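Local coordinates for protein CdnC (PDB 7MGV) that probably uses ATP to install omega-ester (macrolactone) rings in the core of a ribosomally made precursor peptide, as an ATP-grasp graspetide ligase, at residues M302-S305 with E309-F312; V241-Y246 with M285-L290. One frame throughout, in Å; residues are numbered along the deposited sequence.

Contact 1 of 2, residues M302-S305 with E309-F312; sequences MIVS and EYYF. With ADP (adenosine-5'-diphosphate), chain F.
Met302, Tyr311 and Tyr310 bury the most surface where the antiparallel strands 302-304 and 310-312 pair. Met302 lies opposite Phe312, but its chain bends at chi3 (81°) and carries the methyl back over the neighbouring strand: CE ends 3.7 Å from Tyr310 CB, near the plane of that ring at its edge, the two side chains crossing at about a right angle. Val304 shares this side of the sheet and runs alongside Tyr310, its CG2 set over one ring face, 3.8 Å from the centroid, in a CH-pi contact. Helix 280-293 covers the same side, Ile282 touching both Met302 and Tyr310.

Tyr311 and Ile303, whose side chains point to the opposite face, are joined by two backbone hydrogen bonds, Ile303 N to Tyr311 O and Tyr311 N to Ile303 O, each 2.9 Å. Tyr311 O also receives a CA-H...O contact from Met302 CA, and Ile303 O lies in plane at the edge of the Tyr311 ring. Toward the turn, Ser305 N donates to Glu309 O (3.2 Å, nearly straight at 164°), while Ser305 OG rests 3.1 Å from Glu309 CG and hydrogen-bonds to Glu307 OE1 within the connecting loop. A glycine in place of Glu309 would remove the CG that lies against Ser305 OG and would probably leave that side of the hydroxyl uncovered.

With CG1 anti to the carbonyl carbon (chi1 -61°) and an extended chi2, Ile303 reaches the nucleotide: CD1 is 3.8 Å from C4 of the ADP adenine, and Ile230 and Lys232 of the pocket touch the same side chain. This is a beta hairpin at the border of an antiparallel sheet, one strand lending an apolar contact to the adenine pocket of an ATP-grasp ligase.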
loop_
_atom_site.group_PDB
_atom_site.type_symbol
_atom_site.label_atom_id
_atom_site.label_comp_id
_atom_site.label_asym_id
_atom_site.label_seq_id
_atom_site.Cartn_x
_atom_site.Cartn_y
_atom_site.Cartn_z
ATOM N N MET A 302 -14.417 -15.730 12.405
ATOM C CA MET A 302 -15.515 -15.396 13.298
ATOM C C MET A 302 -15.477 -16.297 14.524
ATOM O O MET A 302 -14.931 -17.401 14.499
ATOM C CB MET A 302 -16.878 -15.514 12.597
ATOM C CG MET A 302 -17.070 -14.560 11.428
ATOM S SD MET A 302 -18.799 -14.378 10.946
ATOM C CE MET A 302 -19.373 -13.199 12.165
ATOM N N ILE A 303 -16.079 -15.805 15.603
ATOM C CA ILE A 303 -16.234 -16.567 16.837
ATOM C C ILE A 303 -17.702 -16.537 17.236
ATOM O O ILE A 303 -18.314 -15.465 17.277
ATOM C CB ILE A 303 -15.353 -16.012 17.975
ATOM C CG1 ILE A 303 -13.874 -16.083 17.595
ATOM C CG2 ILE A 303 -15.605 -16.779 19.266
ATOM C CD1 ILE A 303 -12.951 -15.454 18.619
ATOM N N VAL A 304 -18.266 -17.706 17.522
ATOM C CA VAL A 304 -19.629 -17.812 18.027
ATOM C C VAL A 304 -19.549 -18.068 19.524
ATOM O O VAL A 304 -19.011 -19.095 19.959
ATOM C CB VAL A 304 -20.414 -18.919 17.311
ATOM C CG1 VAL A 304 -21.865 -18.920 17.777
ATOM C CG2 VAL A 304 -20.336 -18.732 15.807
ATOM N N SER A 305 -20.080 -17.127 20.304
ATOM C CA SER A 305 -20.019 -17.171 21.755
ATOM C C SER A 305 -21.006 -18.204 22.297
ATOM O O SER A 305 -21.812 -18.757 21.546
ATOM C CB SER A 305 -20.311 -15.782 22.322
ATOM O OG SER A 305 -21.707 -15.548 22.389
ATOM N N GLU A 309 -24.114 -15.657 19.562
ATOM C CA GLU A 309 -23.961 -14.452 18.760
ATOM C C GLU A 309 -22.655 -14.525 17.983
ATOM O O GLU A 309 -21.653 -15.056 18.473
ATOM C CB GLU A 309 -23.997 -13.186 19.622
ATOM C CG GLU A 309 -23.482 -13.359 21.036
ATOM C CD GLU A 309 -23.788 -12.159 21.912
ATOM O OE1 GLU A 309 -23.449 -12.194 23.113
ATOM O OE2 GLU A 309 -24.370 -11.180 21.396
ATOM N N TYR A 310 -22.674 -13.994 16.765
ATOM C CA TYR A 310 -21.563 -14.116 15.831
ATOM C C TYR A 310 -20.696 -12.866 15.911
ATOM O O TYR A 310 -21.196 -11.747 15.753
ATOM C CB TYR A 310 -22.081 -14.330 14.408
ATOM C CG TYR A 310 -22.667 -15.707 14.175
ATOM C CD1 TYR A 310 -23.842 -16.102 14.803
ATOM C CD2 TYR A 310 -22.043 -16.613 13.327
ATOM C CE1 TYR A 310 -24.377 -17.359 14.596
ATOM C CE2 TYR A 310 -22.574 -17.872 13.111
ATOM C CZ TYR A 310 -23.740 -18.240 13.749
ATOM O OH TYR A 310 -24.266 -19.492 13.536
ATOM N N TYR A 311 -19.400 -13.058 16.153
ATOM C CA TYR A 311 -18.442 -11.971 16.284
ATOM C C TYR A 311 -17.468 -12.025 15.115
ATOM O O TYR A 311 -16.791 -13.041 14.914
ATOM C CB TYR A 311 -17.680 -12.065 17.607
ATOM C CG TYR A 311 -18.455 -11.596 18.817
ATOM C CD1 TYR A 311 -19.391 -12.419 19.429
ATOM C CD2 TYR A 311 -18.241 -10.334 19.355
ATOM C CE1 TYR A 311 -20.097 -11.997 20.539
ATOM C CE2 TYR A 311 -18.942 -9.902 20.466
ATOM C CZ TYR A 311 -19.869 -10.738 21.052
ATOM O OH TYR A 311 -20.570 -10.314 22.156
ATOM N N PHE A 312 -17.417 -10.938 14.351
ATOM C CA PHE A 312 -16.393 -10.761 13.332
ATOM C C PHE A 312 -15.055 -10.477 14.002
ATOM O O PHE A 312 -14.982 -9.712 14.969
ATOM C CB PHE A 312 -16.794 -9.608 12.406
ATOM C CG PHE A 312 -15.769 -9.258 11.364
ATOM C CD1 PHE A 312 -14.783 -8.319 11.625
ATOM C CD2 PHE A 312 -15.814 -9.843 10.110
ATOM C CE1 PHE A 312 -13.847 -7.989 10.663
ATOM C CE2 PHE A 312 -14.881 -9.515 9.143
ATOM C CZ PHE A 312 -13.897 -8.586 9.420
HETATM P PB ADP F . -2.936 -18.673 14.806
HETATM O O1B ADP F . -3.913 -17.668 14.244
HETATM O O2B ADP F . -1.603 -18.701 14.099
HETATM O O3B ADP F . -3.538 -20.029 15.094
HETATM P PA ADP F . -2.835 -16.527 16.572
HETATM O O1A ADP F . -2.445 -15.700 15.370
HETATM O O2A ADP F . -2.292 -16.206 17.944
HETATM O O3A ADP F . -2.601 -18.089 16.267
HETATM O "O5'" ADP F . -4.438 -16.538 16.654
HETATM C "C5'" ADP F . -5.143 -15.613 17.466
HETATM C "C4'" ADP F . -6.222 -16.400 18.195
HETATM O "O4'" ADP F . -6.841 -15.574 19.179
HETATM C "C3'" ADP F . -7.304 -16.893 17.248
HETATM O "O3'" ADP F . -7.324 -18.323 17.242
HETATM C "C2'" ADP F . -8.608 -16.369 17.808
HETATM O "O2'" ADP F . -9.544 -17.437 17.963
HETATM C "C1'" ADP F . -8.252 -15.771 19.159
HETATM N N9 ADP F . -8.928 -14.467 19.331
HETATM C C8 ADP F . -8.756 -13.377 18.559
HETATM N N7 ADP F . -9.530 -12.350 18.989
HETATM C C5 ADP F . -10.219 -12.789 20.061
HETATM C C6 ADP F . -11.213 -12.219 20.996
HETATM N N6 ADP F . -11.640 -10.939 20.867
HETATM N N1 ADP F . -11.680 -13.022 21.979
HETATM C C2 ADP F . -11.265 -14.295 22.119
HETATM N N3 ADP F . -10.365 -14.877 21.309
HETATM C C4 ADP F . -9.820 -14.186 20.280
#

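Contact 2 of 2, residues V241-Y246 with M285-L290; sequences VGRDVY and MILELL
Leu287 is the helix residue that meets the turn, spreading its two methyls over different partners. CD1 approaches the end of the Arg243 side chain, 3.5 Å from NH2, the two side chains crossing at about a right angle. Arg243, itself exposed, is bent at chi3 (64°), which brings its planar group toward the helix and lays one face over Leu287 CG. CD2 takes the inner position, 3.7 Å from Arg243 CA, 4.0 Å from Gly242 O and 4.0 Å from Val245 CG2.

Behind these contacts, a type II' beta turn from Val241 to Asp244 fixes the backbone, closed by Val241 N to Asp244 O and Asp244 N to Val241 O, 2.9 Å each. Gly242 holds its first corner with a positive phi of 65°, and its carbonyl oxygen accepts a hydrogen bond from Arg348 NH1. Arg348 NH2 also makes a weak hydrogen bond to Leu287 O, bridging turn and helix. Deeper in, Ile286 and Leu290 pack on Val240, and Ile286 together with Val245 on Ile238, seating the helix against strand 234-241. On the far side of the turn, Asp244 OD2 and Tyr246 OH both bond Ser336 OG. Here a helix packs against the end of a two-residue beta hairpin, part of an antiparallel sheet with helix 280-293 on one face and helix 332-341 on the other, an alpha+beta arrangement.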
loop_
_atom_site.group_PDB
_atom_site.type_symbol
_atom_site.label_atom_id
_atom_site.label_comp_id
_atom_site.label_asym_id
_atom_site.label_seq_id
_atom_site.Cartn_x
_atom_site.Cartn_y
_atom_site.Cartn_z
ATOM N N VAL A 241 -15.427 -16.554 -2.489
ATOM C CA VAL A 241 -14.925 -16.410 -3.852
ATOM C C VAL A 241 -16.076 -15.838 -4.670
ATOM O O VAL A 241 -17.011 -16.562 -5.035
ATOM C CB VAL A 241 -14.431 -17.737 -4.438
ATOM C CG1 VAL A 241 -13.808 -17.510 -5.809
ATOM C CG2 VAL A 241 -13.440 -18.404 -3.493
ATOM N N GLY A 242 -16.014 -14.542 -4.962
ATOM C CA GLY A 242 -17.126 -13.875 -5.607
ATOM C C GLY A 242 -18.345 -13.862 -4.710
ATOM O O GLY A 242 -18.347 -13.204 -3.665
ATOM N N ARG A 243 -19.388 -14.589 -5.105
ATOM C CA ARG A 243 -20.571 -14.766 -4.274
ATOM C C ARG A 243 -20.690 -16.188 -3.739
ATOM O O ARG A 243 -21.730 -16.545 -3.175
ATOM C CB ARG A 243 -21.830 -14.375 -5.052
ATOM C CG ARG A 243 -21.759 -12.977 -5.655
ATOM C CD ARG A 243 -23.130 -12.465 -6.065
ATOM N NE ARG A 243 -24.027 -12.303 -4.923
ATOM C CZ ARG A 243 -24.040 -11.241 -4.124
ATOM N NH1 ARG A 243 -23.200 -10.237 -4.334
ATOM N NH2 ARG A 243 -24.894 -11.182 -3.111
ATOM N N ASP A 244 -19.649 -17.003 -3.898
ATOM C CA ASP A 244 -19.622 -18.355 -3.353
ATOM C C ASP A 244 -19.060 -18.306 -1.938
ATOM O O ASP A 244 -17.932 -17.845 -1.727
ATOM C CB ASP A 244 -18.786 -19.282 -4.235
ATOM C CG ASP A 244 -19.368 -19.443 -5.626
ATOM O OD1 ASP A 244 -20.433 -18.852 -5.899
ATOM O OD2 ASP A 244 -18.758 -20.160 -6.448
ATOM N N VAL A 245 -19.845 -18.783 -0.975
ATOM C CA VAL A 245 -19.504 -18.722 0.441
ATOM C C VAL A 245 -19.279 -20.144 0.938
ATOM O O VAL A 245 -20.166 -20.999 0.818
ATOM C CB VAL A 245 -20.605 -18.026 1.254
ATOM C CG1 VAL A 245 -20.252 -18.019 2.730
ATOM C CG2 VAL A 245 -20.834 -16.610 0.740
ATOM N N TYR A 246 -18.100 -20.396 1.506
ATOM C CA TYR A 246 -17.757 -21.688 2.090
ATOM C C TYR A 246 -17.426 -21.458 3.558
ATOM O O TYR A 246 -16.419 -20.818 3.878
ATOM C CB TYR A 246 -16.579 -22.333 1.359
ATOM C CG TYR A 246 -16.799 -22.537 -0.123
ATOM C CD1 TYR A 246 -16.536 -21.520 -1.031
ATOM C CD2 TYR A 246 -17.264 -23.750 -0.614
ATOM C CE1 TYR A 246 -16.734 -21.704 -2.387
ATOM C CE2 TYR A 246 -17.465 -23.944 -1.969
ATOM C CZ TYR A 246 -17.199 -22.917 -2.850
ATOM O OH TYR A 246 -17.397 -23.105 -4.198
ATOM N N MET A 285 -24.336 -10.370 5.337
ATOM C CA MET A 285 -23.395 -9.348 5.781
ATOM C C MET A 285 -21.972 -9.640 5.312
ATOM O O MET A 285 -21.202 -8.708 5.061
ATOM C CB MET A 285 -23.456 -9.207 7.301
ATOM C CG MET A 285 -24.701 -8.474 7.783
ATOM S SD MET A 285 -24.660 -8.051 9.533
ATOM C CE MET A 285 -24.771 -9.679 10.274
ATOM N N ILE A 286 -21.611 -10.917 5.167
ATOM C CA ILE A 286 -20.302 -11.264 4.610
ATOM C C ILE A 286 -20.201 -10.794 3.160
ATOM O O ILE A 286 -19.211 -10.163 2.747
ATOM C CB ILE A 286 -20.063 -12.780 4.725
ATOM C CG1 ILE A 286 -19.900 -13.197 6.189
ATOM C CG2 ILE A 286 -18.857 -13.186 3.910
ATOM C CD1 ILE A 286 -18.513 -12.972 6.745
ATOM N N LEU A 287 -21.223 -11.114 2.361
ATOM C CA LEU A 287 -21.247 -10.656 0.977
ATOM C C LEU A 287 -21.243 -9.134 0.907
ATOM O O LEU A 287 -20.604 -8.546 0.027
ATOM C CB LEU A 287 -22.464 -11.231 0.253
ATOM C CG LEU A 287 -22.414 -12.736 -0.023
ATOM C CD1 LEU A 287 -23.773 -13.248 -0.467
ATOM C CD2 LEU A 287 -21.352 -13.056 -1.063
ATOM N N GLU A 288 -21.930 -8.475 1.844
ATOM C CA GLU A 288 -21.920 -7.016 1.873
ATOM C C GLU A 288 -20.546 -6.466 2.234
ATOM O O GLU A 288 -20.158 -5.405 1.737
ATOM C CB GLU A 288 -22.969 -6.503 2.856
ATOM C CG GLU A 288 -23.143 -4.997 2.835
ATOM C CD GLU A 288 -24.375 -4.545 3.589
ATOM O OE1 GLU A 288 -24.509 -3.328 3.837
ATOM O OE2 GLU A 288 -25.209 -5.409 3.936
ATOM N N LEU A 289 -19.804 -7.155 3.104
ATOM C CA LEU A 289 -18.441 -6.736 3.414
ATOM C C LEU A 289 -17.564 -6.794 2.171
ATOM O O LEU A 289 -16.833 -5.841 1.857
ATOM C CB LEU A 289 -17.868 -7.614 4.527
ATOM C CG LEU A 289 -16.405 -7.409 4.924
ATOM C CD1 LEU A 289 -16.208 -6.055 5.590
ATOM C CD2 LEU A 289 -15.942 -8.531 5.838
ATOM N N LEU A 290 -17.642 -7.908 1.438
ATOM C CA LEU A 290 -16.886 -7.995 0.190
ATOM C C LEU A 290 -17.358 -6.959 -0.826
ATOM O O LEU A 290 -16.560 -6.481 -1.640
ATOM C CB LEU A 290 -16.977 -9.403 -0.396
ATOM C CG LEU A 290 -15.936 -10.370 0.174
ATOM C CD1 LEU A 290 -16.529 -11.200 1.304
ATOM C CD2 LEU A 290 -15.358 -11.258 -0.914
#

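From the N terminus, strand 234-241 turns at 241-244 into strand 244-251, and the chain then passes through helix 252-258 and strand 274-276 before helix 280-293 returns to the turn, where contact 2 closes this loop. Strand 297-304 follows, and the short hairpin loop to strand 310-316 is closed by contact 1. The loops are in series, neither nested nor crossed. Both contacts belong to one five-stranded sheet, with centres about 17 Å apart: contact 1 pairs its border strand, and contact 2 fixes a helix against a turn. Phe312 CE2 and Leu289 CD2, 3.6 Å apart, join that border strand to helix 280-293.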